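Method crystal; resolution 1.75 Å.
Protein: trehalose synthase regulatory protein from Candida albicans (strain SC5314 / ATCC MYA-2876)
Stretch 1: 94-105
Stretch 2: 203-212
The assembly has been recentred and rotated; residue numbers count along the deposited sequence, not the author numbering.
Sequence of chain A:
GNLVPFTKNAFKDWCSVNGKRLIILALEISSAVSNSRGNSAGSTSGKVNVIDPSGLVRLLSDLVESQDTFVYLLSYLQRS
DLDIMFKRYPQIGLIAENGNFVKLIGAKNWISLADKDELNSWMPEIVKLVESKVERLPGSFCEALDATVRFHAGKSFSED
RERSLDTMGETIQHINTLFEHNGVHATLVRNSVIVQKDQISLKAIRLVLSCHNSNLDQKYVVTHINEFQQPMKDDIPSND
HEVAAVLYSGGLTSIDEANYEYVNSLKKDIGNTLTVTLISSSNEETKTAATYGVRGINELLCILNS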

# COMPACT_ATOMS: atom_id res chain seq x y z
N LEU A 94 -3.72 -9.97 1.87
CA LEU A 94 -2.54 -9.44 1.20
C LEU A 94 -2.89 -8.54 0.03
O LEU A 94 -3.77 -8.86 -0.79
CB LEU A 94 -1.65 -10.59 0.71
CG LEU A 94 -1.19 -11.58 1.78
CD1 LEU A 94 -0.56 -12.82 1.14
CD2 LEU A 94 -0.23 -10.93 2.76
N ILE A 95 -2.20 -7.41 -0.05
CA ILE A 95 -2.29 -6.54 -1.21
C ILE A 95 -0.86 -6.37 -1.74
O ILE A 95 -0.01 -5.82 -1.05
CB ILE A 95 -2.92 -5.18 -0.87
CG1 ILE A 95 -4.29 -5.37 -0.21
CG2 ILE A 95 -3.10 -4.35 -2.13
CD1 ILE A 95 -4.84 -4.10 0.42
N ALA A 96 -0.61 -6.86 -2.95
CA ALA A 96 0.74 -6.90 -3.51
C ALA A 96 0.99 -5.81 -4.54
O ALA A 96 0.05 -5.32 -5.17
CB ALA A 96 1.01 -8.27 -4.15
N GLU A 97 2.26 -5.45 -4.70
CA GLU A 97 2.70 -4.38 -5.61
C GLU A 97 1.83 -3.14 -5.47
O GLU A 97 1.35 -2.57 -6.45
CB GLU A 97 2.72 -4.88 -7.06
CG GLU A 97 3.70 -6.03 -7.27
CD GLU A 97 4.09 -6.25 -8.72
OE1 GLU A 97 4.26 -5.25 -9.46
OE2 GLU A 97 4.23 -7.43 -9.11
N ASN A 98 1.62 -2.76 -4.21
CA ASN A 98 0.95 -1.53 -3.84
C ASN A 98 -0.49 -1.45 -4.32
O ASN A 98 -1.05 -0.36 -4.40
CB ASN A 98 1.74 -0.32 -4.35
CG ASN A 98 1.41 0.94 -3.60
OD1 ASN A 98 1.36 2.03 -4.18
ND2 ASN A 98 1.16 0.82 -2.30
N GLY A 99 -1.10 -2.59 -4.61
CA GLY A 99 -2.50 -2.58 -5.00
C GLY A 99 -2.85 -3.30 -6.28
O GLY A 99 -4.02 -3.56 -6.54
N ASN A 100 -1.84 -3.64 -7.08
CA ASN A 100 -2.10 -4.30 -8.37
C ASN A 100 -2.72 -5.69 -8.22
O ASN A 100 -3.42 -6.16 -9.11
CB ASN A 100 -0.81 -4.39 -9.19
CG ASN A 100 -0.41 -3.06 -9.76
OD1 ASN A 100 -0.96 -2.61 -10.77
ND2 ASN A 100 0.55 -2.40 -9.11
N PHE A 101 -2.47 -6.33 -7.08
CA PHE A 101 -2.98 -7.68 -6.83
C PHE A 101 -3.48 -7.80 -5.40
O PHE A 101 -2.87 -7.28 -4.48
CB PHE A 101 -1.89 -8.72 -7.09
CG PHE A 101 -1.23 -8.58 -8.42
CD1 PHE A 101 -1.83 -9.07 -9.57
CD2 PHE A 101 0.00 -7.94 -8.53
CE1 PHE A 101 -1.22 -8.92 -10.81
CE2 PHE A 101 0.62 -7.79 -9.77
CZ PHE A 101 0.01 -8.28 -10.91
N VAL A 102 -4.60 -8.50 -5.23
CA VAL A 102 -5.23 -8.65 -3.92
C VAL A 102 -5.54 -10.11 -3.64
O VAL A 102 -6.15 -10.79 -4.47
CB VAL A 102 -6.55 -7.84 -3.82
CG1 VAL A 102 -7.26 -8.15 -2.49
CG2 VAL A 102 -6.29 -6.35 -3.97
N LYS A 103 -5.12 -10.59 -2.48
CA LYS A 103 -5.54 -11.91 -2.02
C LYS A 103 -6.39 -11.72 -0.77
O LYS A 103 -5.89 -11.46 0.33
CB LYS A 103 -4.33 -12.83 -1.76
CG LYS A 103 -4.71 -14.20 -1.22
CD LYS A 103 -3.51 -15.15 -1.20
CE LYS A 103 -3.14 -15.59 -2.61
NZ LYS A 103 -2.11 -16.68 -2.63
N LEU A 104 -7.70 -11.83 -0.96
CA LEU A 104 -8.67 -11.70 0.12
C LEU A 104 -8.43 -12.78 1.17
O LEU A 104 -7.93 -13.85 0.86
CB LEU A 104 -10.09 -11.80 -0.42
CG LEU A 104 -10.47 -10.77 -1.49
CD1 LEU A 104 -11.79 -11.15 -2.15
CD2 LEU A 104 -10.54 -9.37 -0.91
N ILE A 105 -8.80 -12.48 2.41
CA ILE A 105 -8.61 -13.44 3.50
C ILE A 105 -9.33 -14.75 3.18
O ILE A 105 -10.52 -14.75 2.84
CB ILE A 105 -9.11 -12.84 4.83
CG1 ILE A 105 -8.24 -11.66 5.24
CG2 ILE A 105 -9.09 -13.88 5.92
CD1 ILE A 105 -8.87 -10.77 6.32
N LYS A 203 -7.46 2.22 -5.30
CA LYS A 203 -8.41 1.30 -5.92
C LYS A 203 -8.41 -0.06 -5.21
O LYS A 203 -9.47 -0.69 -5.09
CB LYS A 203 -8.09 1.13 -7.41
CG LYS A 203 -8.28 2.43 -8.19
CD LYS A 203 -8.13 2.23 -9.69
CE LYS A 203 -8.34 3.55 -10.42
NZ LYS A 203 -8.24 3.39 -11.91
N ALA A 204 -7.25 -0.49 -4.73
CA ALA A 204 -7.18 -1.75 -3.99
C ALA A 204 -7.88 -1.65 -2.64
O ALA A 204 -8.59 -2.56 -2.23
CB ALA A 204 -5.73 -2.18 -3.80
N ILE A 205 -7.68 -0.53 -1.95
CA ILE A 205 -8.33 -0.32 -0.67
C ILE A 205 -9.85 -0.30 -0.88
O ILE A 205 -10.59 -0.94 -0.15
CB ILE A 205 -7.87 0.99 -0.00
CG1 ILE A 205 -6.41 0.83 0.47
CG2 ILE A 205 -8.79 1.35 1.19
CD1 ILE A 205 -5.77 2.10 0.98
N ARG A 206 -10.29 0.39 -1.92
CA ARG A 206 -11.72 0.45 -2.24
C ARG A 206 -12.27 -0.93 -2.55
O ARG A 206 -13.37 -1.27 -2.13
CB ARG A 206 -11.97 1.40 -3.42
CG ARG A 206 -13.42 1.41 -3.88
CD ARG A 206 -13.65 2.42 -5.00
NE ARG A 206 -12.95 2.06 -6.23
CZ ARG A 206 -12.96 2.79 -7.34
NH1 ARG A 206 -13.64 3.93 -7.38
NH2 ARG A 206 -12.29 2.38 -8.41
N LEU A 207 -11.49 -1.74 -3.26
CA LEU A 207 -11.91 -3.11 -3.59
C LEU A 207 -12.05 -3.98 -2.34
O LEU A 207 -13.05 -4.67 -2.15
CB LEU A 207 -10.91 -3.74 -4.57
CG LEU A 207 -11.15 -5.16 -5.08
CD1 LEU A 207 -10.47 -5.35 -6.43
CD2 LEU A 207 -10.63 -6.23 -4.11
N VAL A 208 -11.03 -3.96 -1.48
CA VAL A 208 -11.07 -4.74 -0.25
C VAL A 208 -12.23 -4.27 0.64
O VAL A 208 -12.99 -5.09 1.15
CB VAL A 208 -9.73 -4.64 0.51
CG1 VAL A 208 -9.84 -5.29 1.88
CG2 VAL A 208 -8.63 -5.30 -0.32
N LEU A 209 -12.37 -2.96 0.78
CA LEU A 209 -13.48 -2.40 1.55
C LEU A 209 -14.83 -2.86 0.99
O LEU A 209 -15.69 -3.31 1.74
CB LEU A 209 -13.39 -0.88 1.59
CG LEU A 209 -14.54 -0.14 2.28
CD1 LEU A 209 -14.73 -0.62 3.71
CD2 LEU A 209 -14.29 1.36 2.25
N SER A 210 -14.99 -2.79 -0.33
CA SER A 210 -16.24 -3.22 -0.98
C SER A 210 -16.56 -4.68 -0.71
O SER A 210 -17.70 -5.04 -0.46
CB SER A 210 -16.17 -2.98 -2.50
OG SER A 210 -16.05 -1.60 -2.79
N CYS A 211 -15.54 -5.54 -0.77
CA CYS A 211 -15.75 -6.96 -0.55
C CYS A 211 -16.31 -7.25 0.83
O CYS A 211 -17.27 -8.00 0.97
CB CYS A 211 -14.44 -7.74 -0.74
SG CYS A 211 -13.93 -7.84 -2.45
N HIS A 212 -15.73 -6.64 1.85
CA HIS A 212 -16.18 -6.88 3.20
C HIS A 212 -17.42 -6.04 3.54
O HIS A 212 -18.24 -6.46 4.36
CB HIS A 212 -15.05 -6.62 4.19
CG HIS A 212 -13.92 -7.60 4.07
ND1 HIS A 212 -14.00 -8.88 4.56
CD2 HIS A 212 -12.70 -7.49 3.49
CE1 HIS A 212 -12.87 -9.52 4.31
NE2 HIS A 212 -12.07 -8.70 3.65

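A β-hairpin packs against one face of an α-helix through a purely apolar contact, with no hydrogen bond passing between the two stretches. Each element has its own backbone hydrogen bonds. In the hairpin, strands 94-96 and 101-103 pair through Leu94 N to Lys103 O (3.0 Å), Lys103 N to Leu94 O (2.8 Å) and Ala96 N to Phe101 O (2.8 Å), while Asn100 ND2 steadies the turn by donating to Glu97 O (2.8 Å). The helix carries the usual i to i+4 bonds, such as Val208 N to Ala204 O (2.9 Å). Strand 101-103 runs roughly along the helix, at 27° between their N-to-C directions, with the axes 9.5 Å apart at closest approach.

The approach is tightest at the turn, where Gly99 CA lies 3.5 Å from Ala204 CB. Two small residues suit this spot: a CB on Gly99 would sit only 3.2 Å from Ala204 CB. The backbone angles of Gly99 (129°/-14°) independently call for glycine, since a CB would also jam against the preceding carbonyl oxygen.

Alternation along strand 101-103 turns Val102 toward the helix and Phe101 and Lys103 away. Ile95, on the paired strand, also points toward it. Their branched side chains fill the space around Ala204 and Val208: Ile95 CG2 is 3.8 Å from Ala204 CB, Ile95 CD1 is 4.0 Å from Val208 CG2, and Val102 CG1 is 3.8 Å from Val208 CG2. Val102 CG1 also reaches Leu207 CD2 at 4.2 Å.

Beyond the strand, Leu104 leaves its backbone sideways, but its longer chain brings CD1 within 4.0 Å of Cys211 SG, a weakly polar atom that packs readily against methyl groups. Ala204, Leu207, Val208 and Cys211, following the three- and four-residue repeat of the helix, form one face.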